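Local coordinates for protein aminotransferase (Psychrobacter arcticus 273-4, PDB 3IF2) that probably transfers amino groups between amino acids and keto acids, perhaps valine and pyruvate, with pyridoxal 5'-phosphate as cofactor, at residues L51-L59 with A314-R324; V178-Y189 with M358-W369. All coordinates share one frame; numbering follows the deposited sequence.

Contact 1 (L51-L59 with A314-R324); sequences LFLETYKAL and AIATPLVANDR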
loop_
_atom_site.group_PDB
_atom_site.type_symbol
_atom_site.label_atom_id
_atom_site.label_comp_id
_atom_site.label_asym_id
_atom_site.label_seq_id
_atom_site.Cartn_x
_atom_site.Cartn_y
_atom_site.Cartn_z
ATOM N N LEU A 51 18.980 3.551 -18.718
ATOM C CA LEU A 51 18.841 4.830 -17.999
ATOM C C LEU A 51 18.526 4.613 -16.507
ATOM O O LEU A 51 19.084 5.297 -15.641
ATOM C CB LEU A 51 17.786 5.729 -18.637
ATOM C CG LEU A 51 17.448 7.077 -17.955
ATOM C CD1 LEU A 51 18.690 7.923 -17.603
ATOM C CD2 LEU A 51 16.486 7.845 -18.847
ATOM N N PHE A 52 17.620 3.672 -16.235
ATOM C CA PHE A 52 17.293 3.296 -14.880
ATOM C C PHE A 52 18.504 2.763 -14.116
ATOM O O PHE A 52 18.712 3.174 -12.973
ATOM C CB PHE A 52 16.130 2.276 -14.812
ATOM C CG PHE A 52 14.754 2.832 -15.208
ATOM C CD1 PHE A 52 14.411 4.205 -15.093
ATOM C CD2 PHE A 52 13.754 1.942 -15.580
ATOM C CE1 PHE A 52 13.142 4.664 -15.442
ATOM C CE2 PHE A 52 12.471 2.408 -15.912
ATOM C CZ PHE A 52 12.171 3.776 -15.838
ATOM N N LEU A 53 19.294 1.887 -14.738
ATOM C CA LEU A 53 20.486 1.316 -14.077
ATOM C C LEU A 53 21.505 2.390 -13.742
ATOM O O LEU A 53 22.069 2.385 -12.653
ATOM C CB LEU A 53 21.150 0.209 -14.928
ATOM C CG LEU A 53 22.239 -0.636 -14.266
ATOM C CD1 LEU A 53 21.839 -1.100 -12.837
ATOM C CD2 LEU A 53 22.610 -1.797 -15.158
ATOM N N GLU A 54 21.708 3.319 -14.672
ATOM C CA GLU A 54 22.592 4.483 -14.467
ATOM C C GLU A 54 22.130 5.322 -13.277
ATOM O O GLU A 54 22.937 5.687 -12.424
ATOM C CB GLU A 54 22.653 5.337 -15.743
ATOM C CG GLU A 54 23.268 6.740 -15.630
ATOM C CD GLU A 54 23.122 7.485 -16.937
ATOM O OE1 GLU A 54 23.720 7.030 -17.938
ATOM O OE2 GLU A 54 22.397 8.505 -16.970
ATOM N N THR A 55 20.843 5.635 -13.248
ATOM C CA THR A 55 20.278 6.435 -12.152
ATOM C C THR A 55 20.472 5.715 -10.796
ATOM O O THR A 55 20.948 6.323 -9.848
ATOM C CB THR A 55 18.799 6.780 -12.394
ATOM O OG1 THR A 55 18.654 7.365 -13.697
ATOM C CG2 THR A 55 18.308 7.746 -11.359
ATOM N N TYR A 56 20.147 4.420 -10.771
ATOM C CA TYR A 56 20.302 3.539 -9.606
ATOM C C TYR A 56 21.712 3.566 -9.028
ATOM O O TYR A 56 21.881 3.673 -7.811
ATOM C CB TYR A 56 19.974 2.110 -10.026
ATOM C CG TYR A 56 20.057 1.043 -8.962
ATOM C CD1 TYR A 56 18.944 0.732 -8.195
ATOM C CD2 TYR A 56 21.216 0.309 -8.770
ATOM C CE1 TYR A 56 18.992 -0.254 -7.223
ATOM C CE2 TYR A 56 21.289 -0.692 -7.794
ATOM C CZ TYR A 56 20.170 -0.978 -7.019
ATOM O OH TYR A 56 20.207 -1.981 -6.081
ATOM N N LYS A 57 22.707 3.435 -9.908
ATOM C CA LYS A 57 24.102 3.479 -9.504
ATOM C C LYS A 57 24.439 4.858 -8.935
ATOM O O LYS A 57 25.016 4.937 -7.833
ATOM C CB LYS A 57 25.036 3.137 -10.668
ATOM C CG LYS A 57 24.995 1.700 -11.124
ATOM C CD LYS A 57 25.824 1.495 -12.376
ATOM C CE LYS A 57 25.963 -0.005 -12.742
ATOM N NZ LYS A 57 26.792 -0.835 -11.771
ATOM N N ALA A 58 24.048 5.921 -9.652
ATOM C CA ALA A 58 24.317 7.297 -9.223
ATOM C C ALA A 58 23.782 7.562 -7.811
ATOM O O ALA A 58 24.511 8.123 -6.994
ATOM C CB ALA A 58 23.782 8.329 -10.211
ATOM N N LEU A 59 22.545 7.134 -7.516
ATOM C CA LEU A 59 21.963 7.266 -6.157
ATOM C C LEU A 59 22.733 6.529 -5.041
ATOM O O LEU A 59 22.624 6.909 -3.885
ATOM C CB LEU A 59 20.509 6.822 -6.105
ATOM C CG LEU A 59 19.502 7.655 -6.873
ATOM C CD1 LEU A 59 18.140 7.026 -6.578
ATOM C CD2 LEU A 59 19.527 9.133 -6.484
ATOM N N ALA A 314 12.616 7.906 -5.569
ATOM C CA ALA A 314 14.064 8.111 -5.542
ATOM C C ALA A 314 14.667 8.021 -6.946
ATOM O O ALA A 314 15.455 8.885 -7.319
ATOM C CB ALA A 314 14.734 7.151 -4.577
ATOM N N ILE A 315 14.271 7.014 -7.725
ATOM C CA ILE A 315 14.757 6.880 -9.108
ATOM C C ILE A 315 14.254 8.026 -9.982
ATOM O O ILE A 315 15.048 8.637 -10.705
ATOM C CB ILE A 315 14.364 5.515 -9.812
ATOM C CG1 ILE A 315 15.398 4.422 -9.598
ATOM C CG2 ILE A 315 14.363 5.653 -11.345
ATOM C CD1 ILE A 315 15.708 4.173 -8.245
ATOM N N ALA A 316 12.954 8.299 -9.902
ATOM C CA ALA A 316 12.288 9.236 -10.808
ATOM C C ALA A 316 12.575 10.704 -10.570
ATOM O O ALA A 316 12.507 11.490 -11.527
ATOM C CB ALA A 316 10.784 8.986 -10.810
ATOM N N THR A 317 12.912 11.069 -9.327
ATOM C CA THR A 317 13.171 12.479 -8.945
ATOM C C THR A 317 14.158 13.213 -9.881
ATOM O O THR A 317 13.774 14.229 -10.440
ATOM C CB THR A 317 13.555 12.610 -7.434
ATOM O OG1 THR A 317 12.428 12.228 -6.637
ATOM C CG2 THR A 317 13.983 14.029 -7.052
ATOM N N PRO A 318 15.393 12.682 -10.082
ATOM C CA PRO A 318 16.319 13.355 -10.983
ATOM C C PRO A 318 15.889 13.359 -12.448
ATOM O O PRO A 318 16.192 14.320 -13.144
ATOM C CB PRO A 318 17.645 12.588 -10.788
ATOM C CG PRO A 318 17.254 11.278 -10.233
ATOM C CD PRO A 318 16.073 11.592 -9.359
ATOM N N LEU A 319 15.192 12.316 -12.896
ATOM C CA LEU A 319 14.700 12.233 -14.282
ATOM C C LEU A 319 13.536 13.229 -14.535
ATOM O O LEU A 319 13.279 13.598 -15.697
ATOM C CB LEU A 319 14.298 10.788 -14.661
ATOM C CG LEU A 319 15.311 9.650 -14.404
ATOM C CD1 LEU A 319 14.748 8.296 -14.801
ATOM C CD2 LEU A 319 16.623 9.878 -15.111
ATOM N N VAL A 320 12.820 13.632 -13.469
ATOM C CA VAL A 320 11.757 14.671 -13.551
ATOM C C VAL A 320 12.446 16.048 -13.568
ATOM O O VAL A 320 12.141 16.889 -14.434
ATOM C CB VAL A 320 10.724 14.563 -12.369
ATOM C CG1 VAL A 320 9.826 15.776 -12.296
ATOM C CG2 VAL A 320 9.913 13.307 -12.484
ATOM N N ALA A 321 13.391 16.252 -12.639
ATOM C CA ALA A 321 14.177 17.500 -12.534
ATOM C C ALA A 321 14.801 17.954 -13.844
ATOM O O ALA A 321 14.768 19.152 -14.156
ATOM C CB ALA A 321 15.269 17.393 -11.462
ATOM N N ASN A 322 15.332 17.018 -14.623
ATOM C CA ASN A 322 16.001 17.366 -15.895
ATOM C C ASN A 322 15.207 17.013 -17.180
ATOM O O ASN A 322 15.789 16.959 -18.271
ATOM C CB ASN A 322 17.405 16.726 -15.909
ATOM C CG ASN A 322 17.376 15.206 -16.066
ATOM O OD1 ASN A 322 16.329 14.588 -16.323
ATOM N ND2 ASN A 322 18.535 14.601 -15.934
ATOM N N ASP A 323 13.909 16.732 -17.028
ATOM C CA ASP A 323 13.015 16.308 -18.123
ATOM C C ASP A 323 13.393 15.014 -18.870
ATOM O O ASP A 323 12.745 14.699 -19.871
ATOM C CB ASP A 323 12.744 17.456 -19.130
ATOM C CG ASP A 323 11.915 18.601 -18.538
ATOM O OD1 ASP A 323 11.245 18.430 -17.493
ATOM O OD2 ASP A 323 11.916 19.702 -19.150
ATOM N N ARG A 324 14.362 14.231 -18.387
ATOM C CA ARG A 324 14.717 12.977 -19.076
ATOM C C ARG A 324 13.585 11.961 -19.026
ATOM O O ARG A 324 13.535 11.102 -19.895
ATOM C CB ARG A 324 16.042 12.356 -18.598
ATOM C CG ARG A 324 17.286 13.127 -19.043
ATOM C CD ARG A 324 18.576 12.394 -18.696
ATOM N NE ARG A 324 18.850 11.311 -19.654
ATOM C CZ ARG A 324 19.915 10.492 -19.630
ATOM N NH1 ARG A 324 20.849 10.567 -18.658
ATOM N NH2 ARG A 324 20.037 9.559 -20.591
#
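Helices 51-59 and 314-321 cross steeply, their axes 9.5 Å apart at closest approach and 107° apart in direction, with T55 and I315 bringing their CA atoms nearest at the crossing. T55 sits in the middle. Its methyl CG2 lies 3.4 Å from I315 O and also touches the ring of P318, while OG1 turns back to its own helix and donates to L51 O over 2.9 Å. That carbonyl therefore receives two donors, T55 N and T55 OG1, from opposite faces of its plane. Exchanging the threonine for an alanine would probably open a gap beside I315 O and P318 and leave L51 O with its backbone donor alone. L319 sends its two methyls to different partners: CD2 meets L51 CD1 tip to tip at 3.8 Å, and CD1 lies at the edge of the F52 ring. This is helix packing near the subunit interface of a fold-type I aminotransferase: the ring of Y56, on the same helix, stacks on Y56 of the second subunit. P318 lacks an amide hydrogen, and helix 314-321 kinks there. At one end of the contact L59 CD1 rests 3.3 Å from A314 O. At the other, L51, with CG anti to the backbone N (chi1 176°), places CD1 over the centre of one face of the R324 guanidinium, 3.5 Å from CZ. R324 NH1 also pairs with E54 OE2 in a salt bridge, 3.1 Å apart, whose hydrogen bond is weak, bent to 129°. N322 OD1 accepts from R324 N in an Asx turn.

Contact 2 (V178-Y189 with M358-W369); sequences VTHDGEEGFFKY and MIHKPEGAIFLW
The rings of F187 and H360 meet edge-to-face, the imidazole edge turned to the phenyl face with planes at 68° and centroids 5.3 Å apart. F187 reaches this position because CG stands between its backbone N and carbonyl carbon (chi1 66°), which brings the ring over H360 CA. H360 in turn lies with one face over F187 O, and its NE2 accepts from Y189 N at 3.3 Å, the donor well out of the imidazole plane. Beyond it, W369 NE1 donates in its own ring plane to Y189 OH over 2.8 Å; H410 NE2 is hydrogen-bonded to the same hydroxyl. On the other face of the sheet from F187 and H360, F186 and I359 point the same way side by side, F186 CD2 3.9 Å from I359 CB. Further along, P362 CD sits over one face of the H180 ring, 3.6 Å from its centroid, in a CH-pi contact. K188 NZ forms a salt bridge with E363, its hydrogen bond of 3.1 Å taken up by the syn lone pair of OE1, and both atoms have further partners in the N221-V222 loop. Parallel bridges F186-I359 and F187-H360 join strand 183-190 to strand 357-360 within a mixed sheet, between strands 174-180 and 367-372, while helix 324-351 packs against F186 and L368.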
loop_
_atom_site.group_PDB
_atom_site.type_symbol
_atom_site.label_atom_id
_atom_site.label_comp_id
_atom_site.label_asym_id
_atom_site.label_seq_id
_atom_site.Cartn_x
_atom_site.Cartn_y
_atom_site.Cartn_z
ATOM N N VAL A 178 -14.135 3.466 -38.262
ATOM C CA VAL A 178 -13.063 4.373 -38.608
ATOM C C VAL A 178 -12.026 3.622 -39.425
ATOM O O VAL A 178 -12.135 2.405 -39.623
ATOM C CB VAL A 178 -12.411 4.970 -37.317
ATOM C CG1 VAL A 178 -13.453 5.690 -36.485
ATOM C CG2 VAL A 178 -11.694 3.887 -36.484
ATOM N N THR A 179 -11.024 4.359 -39.892
ATOM C CA THR A 179 -9.939 3.792 -40.673
ATOM C C THR A 179 -8.625 3.873 -39.855
ATOM O O THR A 179 -8.536 4.643 -38.889
ATOM C CB THR A 179 -9.872 4.515 -42.034
ATOM O OG1 THR A 179 -9.162 3.695 -42.963
ATOM C CG2 THR A 179 -9.239 5.935 -41.926
ATOM N N HIS A 180 -7.645 3.031 -40.189
ATOM C CA HIS A 180 -6.310 3.080 -39.550
ATOM C C HIS A 180 -5.231 2.657 -40.554
ATOM O O HIS A 180 -5.268 1.528 -41.056
ATOM C CB HIS A 180 -6.249 2.217 -38.269
ATOM C CG HIS A 180 -4.974 2.370 -37.480
ATOM N ND1 HIS A 180 -4.679 3.502 -36.749
ATOM C CD2 HIS A 180 -3.925 1.529 -37.298
ATOM C CE1 HIS A 180 -3.505 3.358 -36.156
ATOM N NE2 HIS A 180 -3.024 2.171 -36.477
ATOM N N ASP A 181 -4.289 3.569 -40.835
ATOM C CA ASP A 181 -3.168 3.342 -41.772
ATOM C C ASP A 181 -3.665 2.888 -43.157
ATOM O O ASP A 181 -3.251 1.849 -43.681
ATOM C CB ASP A 181 -2.149 2.359 -41.153
ATOM C CG ASP A 181 -1.566 2.862 -39.825
ATOM O OD1 ASP A 181 -1.915 3.979 -39.396
ATOM O OD2 ASP A 181 -0.772 2.138 -39.192
ATOM N N GLY A 182 -4.584 3.681 -43.712
ATOM C CA GLY A 182 -5.218 3.423 -45.010
ATOM C C GLY A 182 -6.059 2.155 -45.109
ATOM O O GLY A 182 -6.315 1.670 -46.217
ATOM N N GLU A 183 -6.513 1.626 -43.971
ATOM C CA GLU A 183 -7.279 0.376 -43.940
ATOM C C GLU A 183 -8.530 0.419 -43.075
ATOM O O GLU A 183 -8.614 1.161 -42.076
ATOM C CB GLU A 183 -6.401 -0.770 -43.453
ATOM C CG GLU A 183 -5.326 -1.171 -44.420
ATOM C CD GLU A 183 -4.627 -2.441 -43.979
ATOM O OE1 GLU A 183 -4.172 -2.503 -42.800
ATOM O OE2 GLU A 183 -4.538 -3.373 -44.811
ATOM N N GLU A 184 -9.478 -0.432 -43.468
ATOM C CA GLU A 184 -10.755 -0.583 -42.794
ATOM C C GLU A 184 -10.671 -1.843 -41.933
ATOM O O GLU A 184 -9.628 -2.543 -41.899
ATOM C CB GLU A 184 -11.891 -0.581 -43.823
ATOM C CG GLU A 184 -11.810 0.690 -44.676
ATOM C CD GLU A 184 -12.997 0.930 -45.560
ATOM O OE1 GLU A 184 -13.462 -0.020 -46.242
ATOM O OE2 GLU A 184 -13.435 2.103 -45.598
ATOM N N GLY A 185 -11.757 -2.110 -41.218
ATOM C CA GLY A 185 -11.807 -3.184 -40.234
ATOM C C GLY A 185 -11.397 -2.656 -38.869
ATOM O O GLY A 185 -10.861 -3.411 -38.068
ATOM N N PHE A 186 -11.649 -1.361 -38.624
ATOM C CA PHE A 186 -11.388 -0.691 -37.348
ATOM C C PHE A 186 -12.610 0.076 -36.856
ATOM O O PHE A 186 -13.526 0.356 -37.618
ATOM C CB PHE A 186 -10.194 0.279 -37.420
ATOM C CG PHE A 186 -8.895 -0.372 -37.791
ATOM C CD1 PHE A 186 -8.533 -0.521 -39.139
ATOM C CD2 PHE A 186 -8.010 -0.822 -36.802
ATOM C CE1 PHE A 186 -7.305 -1.127 -39.502
ATOM C CE2 PHE A 186 -6.773 -1.432 -37.155
ATOM C CZ PHE A 186 -6.424 -1.580 -38.506
ATOM N N PHE A 187 -12.596 0.409 -35.568
ATOM C CA PHE A 187 -13.684 1.148 -34.922
ATOM C C PHE A 187 -13.207 1.945 -33.710
ATOM O O PHE A 187 -12.103 1.729 -33.209
ATOM C CB PHE A 187 -14.826 0.198 -34.543
ATOM C CG PHE A 187 -14.480 -0.819 -33.468
ATOM C CD1 PHE A 187 -13.711 -1.939 -33.766
ATOM C CD2 PHE A 187 -14.992 -0.694 -32.181
ATOM C CE1 PHE A 187 -13.410 -2.895 -32.789
ATOM C CE2 PHE A 187 -14.706 -1.651 -31.190
ATOM C CZ PHE A 187 -13.903 -2.744 -31.495
ATOM N N LYS A 188 -14.043 2.889 -33.284
ATOM C CA LYS A 188 -13.765 3.743 -32.143
ATOM C C LYS A 188 -15.025 3.897 -31.314
ATOM O O LYS A 188 -16.074 4.292 -31.842
ATOM C CB LYS A 188 -13.313 5.143 -32.609
ATOM C CG LYS A 188 -12.613 6.021 -31.500
ATOM C CD LYS A 188 -12.661 7.532 -31.804
ATOM C CE LYS A 188 -11.771 8.406 -30.909
ATOM N NZ LYS A 188 -11.773 8.117 -29.429
ATOM N N TYR A 189 -14.915 3.589 -30.023
ATOM C CA TYR A 189 -15.992 3.808 -29.065
ATOM C C TYR A 189 -16.092 5.321 -28.839
ATOM O O TYR A 189 -15.050 6.003 -28.823
ATOM C CB TYR A 189 -15.710 3.121 -27.715
ATOM C CG TYR A 189 -15.711 1.608 -27.733
ATOM C CD1 TYR A 189 -16.853 0.899 -28.105
ATOM C CD2 TYR A 189 -14.604 0.872 -27.282
ATOM C CE1 TYR A 189 -16.879 -0.507 -28.091
ATOM C CE2 TYR A 189 -14.619 -0.540 -27.270
ATOM C CZ TYR A 189 -15.770 -1.209 -27.666
ATOM O OH TYR A 189 -15.780 -2.574 -27.657
HETATM N N MSE A 358 -12.959 -7.051 -36.225
HETATM C CA MSE A 358 -12.825 -5.602 -36.144
HETATM C C MSE A 358 -11.758 -5.417 -35.045
HETATM O O MSE A 358 -11.695 -6.210 -34.095
HETATM C CB MSE A 358 -14.137 -4.930 -35.750
HETATM C CG MSE A 358 -15.294 -5.167 -36.700
HETATM SE SE MSE A 358 -15.102 -4.194 -38.369
HETATM C CE MSE A 358 -15.514 -2.391 -37.764
ATOM N N ILE A 359 -10.907 -4.406 -35.209
ATOM C CA ILE A 359 -9.858 -4.054 -34.258
ATOM C C ILE A 359 -10.130 -2.618 -33.827
ATOM O O ILE A 359 -10.423 -1.790 -34.659
ATOM C CB ILE A 359 -8.461 -4.172 -34.915
ATOM C CG1 ILE A 359 -8.193 -5.629 -35.323
ATOM C CG2 ILE A 359 -7.343 -3.684 -33.970
ATOM C CD1 ILE A 359 -6.893 -5.839 -36.087
ATOM N N HIS A 360 -10.063 -2.315 -32.533
ATOM C CA HIS A 360 -10.288 -0.939 -32.092
ATOM C C HIS A 360 -9.079 -0.139 -32.564
ATOM O O HIS A 360 -7.960 -0.671 -32.536
ATOM C CB HIS A 360 -10.444 -0.848 -30.576
ATOM C CG HIS A 360 -10.936 0.483 -30.096
ATOM N ND1 HIS A 360 -10.139 1.601 -30.069
ATOM C CD2 HIS A 360 -12.135 0.866 -29.596
ATOM C CE1 HIS A 360 -10.826 2.621 -29.589
ATOM N NE2 HIS A 360 -12.038 2.201 -29.286
ATOM N N LYS A 361 -9.308 1.090 -33.047
ATOM C CA LYS A 361 -8.214 1.949 -33.494
ATOM C C LYS A 361 -7.249 2.097 -32.299
ATOM O O LYS A 361 -7.669 2.589 -31.253
ATOM C CB LYS A 361 -8.682 3.322 -34.061
ATOM C CG LYS A 361 -7.561 4.407 -34.124
ATOM C CD LYS A 361 -7.797 5.702 -34.946
ATOM C CE LYS A 361 -6.833 5.759 -36.129
ATOM N NZ LYS A 361 -6.850 7.024 -36.924
ATOM N N PRO A 362 -5.970 1.663 -32.454
ATOM C CA PRO A 362 -5.023 1.719 -31.341
ATOM C C PRO A 362 -4.483 3.117 -31.154
ATOM O O PRO A 362 -3.493 3.466 -31.750
ATOM C CB PRO A 362 -3.935 0.722 -31.765
ATOM C CG PRO A 362 -3.927 0.815 -33.264
ATOM C CD PRO A 362 -5.305 1.230 -33.704
ATOM N N GLU A 363 -5.171 3.921 -30.361
ATOM C CA GLU A 363 -4.764 5.316 -30.088
ATOM C C GLU A 363 -3.848 5.456 -28.860
ATOM O O GLU A 363 -3.423 6.584 -28.551
ATOM C CB GLU A 363 -6.000 6.208 -29.866
ATOM C CG GLU A 363 -7.018 6.147 -30.976
ATOM C CD GLU A 363 -8.141 7.142 -30.808
ATOM O OE1 GLU A 363 -8.963 7.010 -29.872
ATOM O OE2 GLU A 363 -8.220 8.058 -31.646
ATOM N N GLY A 364 -3.561 4.347 -28.162
ATOM C CA GLY A 364 -2.735 4.371 -26.980
ATOM C C GLY A 364 -2.751 3.119 -26.127
ATOM O O GLY A 364 -3.418 2.126 -26.467
ATOM N N ALA A 365 -2.019 3.180 -25.005
ATOM C CA ALA A 365 -1.877 2.052 -24.084
ATOM C C ALA A 365 -1.146 0.881 -24.776
ATOM O O ALA A 365 -0.634 1.050 -25.880
ATOM C CB ALA A 365 -3.240 1.637 -23.480
ATOM N N ILE A 366 -1.133 -0.291 -24.153
ATOM C CA ILE A 366 -0.285 -1.410 -24.577
ATOM C C ILE A 366 -1.054 -2.669 -24.968
ATOM O O ILE A 366 -0.530 -3.789 -24.857
ATOM C CB ILE A 366 0.752 -1.700 -23.425
ATOM C CG1 ILE A 366 0.082 -2.224 -22.132
ATOM C CG2 ILE A 366 1.549 -0.406 -23.100
ATOM C CD1 ILE A 366 1.069 -2.631 -21.013
ATOM N N PHE A 367 -2.279 -2.480 -25.450
ATOM C CA PHE A 367 -3.188 -3.575 -25.807
ATOM C C PHE A 367 -3.870 -3.354 -27.137
ATOM O O PHE A 367 -4.050 -2.208 -27.548
ATOM C CB PHE A 367 -4.339 -3.680 -24.793
ATOM C CG PHE A 367 -3.908 -3.664 -23.365
ATOM C CD1 PHE A 367 -3.371 -4.807 -22.768
ATOM C CD2 PHE A 367 -4.041 -2.504 -22.600
ATOM C CE1 PHE A 367 -2.956 -4.794 -21.425
ATOM C CE2 PHE A 367 -3.632 -2.484 -21.247
ATOM C CZ PHE A 367 -3.094 -3.632 -20.664
ATOM N N LEU A 368 -4.236 -4.457 -27.794
ATOM C CA LEU A 368 -5.168 -4.428 -28.941
ATOM C C LEU A 368 -6.511 -5.061 -28.441
ATOM O O LEU A 368 -6.522 -6.084 -27.717
ATOM C CB LEU A 368 -4.615 -5.122 -30.201
ATOM C CG LEU A 368 -3.549 -4.340 -31.000
ATOM C CD1 LEU A 368 -2.978 -5.198 -32.091
ATOM C CD2 LEU A 368 -4.081 -3.056 -31.590
ATOM N N TRP A 369 -7.616 -4.424 -28.809
ATOM C CA TRP A 369 -8.971 -4.846 -28.437
ATOM C C TRP A 369 -9.630 -5.357 -29.714
ATOM O O TRP A 369 -9.904 -4.565 -30.617
ATOM C CB TRP A 369 -9.701 -3.650 -27.846
ATOM C CG TRP A 369 -11.101 -3.853 -27.350
ATOM C CD1 TRP A 369 -12.246 -3.357 -27.905
ATOM C CD2 TRP A 369 -11.501 -4.554 -26.177
ATOM N NE1 TRP A 369 -13.323 -3.712 -27.159
ATOM C CE2 TRP A 369 -12.902 -4.458 -26.096
ATOM C CE3 TRP A 369 -10.811 -5.272 -25.188
ATOM C CZ2 TRP A 369 -13.632 -5.035 -25.057
ATOM C CZ3 TRP A 369 -11.546 -5.860 -24.152
ATOM C CH2 TRP A 369 -12.941 -5.733 -24.099
#

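Overall arrangement
Contacts 1 and 2 occupy separate regions of the chain, their centres 35 Å apart and their nearest atoms about 13 Å apart. They are nevertheless interleaved in sequence, and helix 324-351 links them: it starts at R324 in contact 1 and runs on to pack against the sheet of contact 2. Neither contact touches the cofactor. From contact 1, the F52 side chain is about 13 Å from a bound pyridoxal phosphate and about 10 Å from the side chains of K276 and S275, which bind it; from contact 2, the W369 side chain is about 12 Å from a bound cofactor and about 7 Å from that of N217, another cofactor-binding residue. Contact 1 also meets the second subunit, whereas no other protein chain of the assembly touches the segments of contact 2.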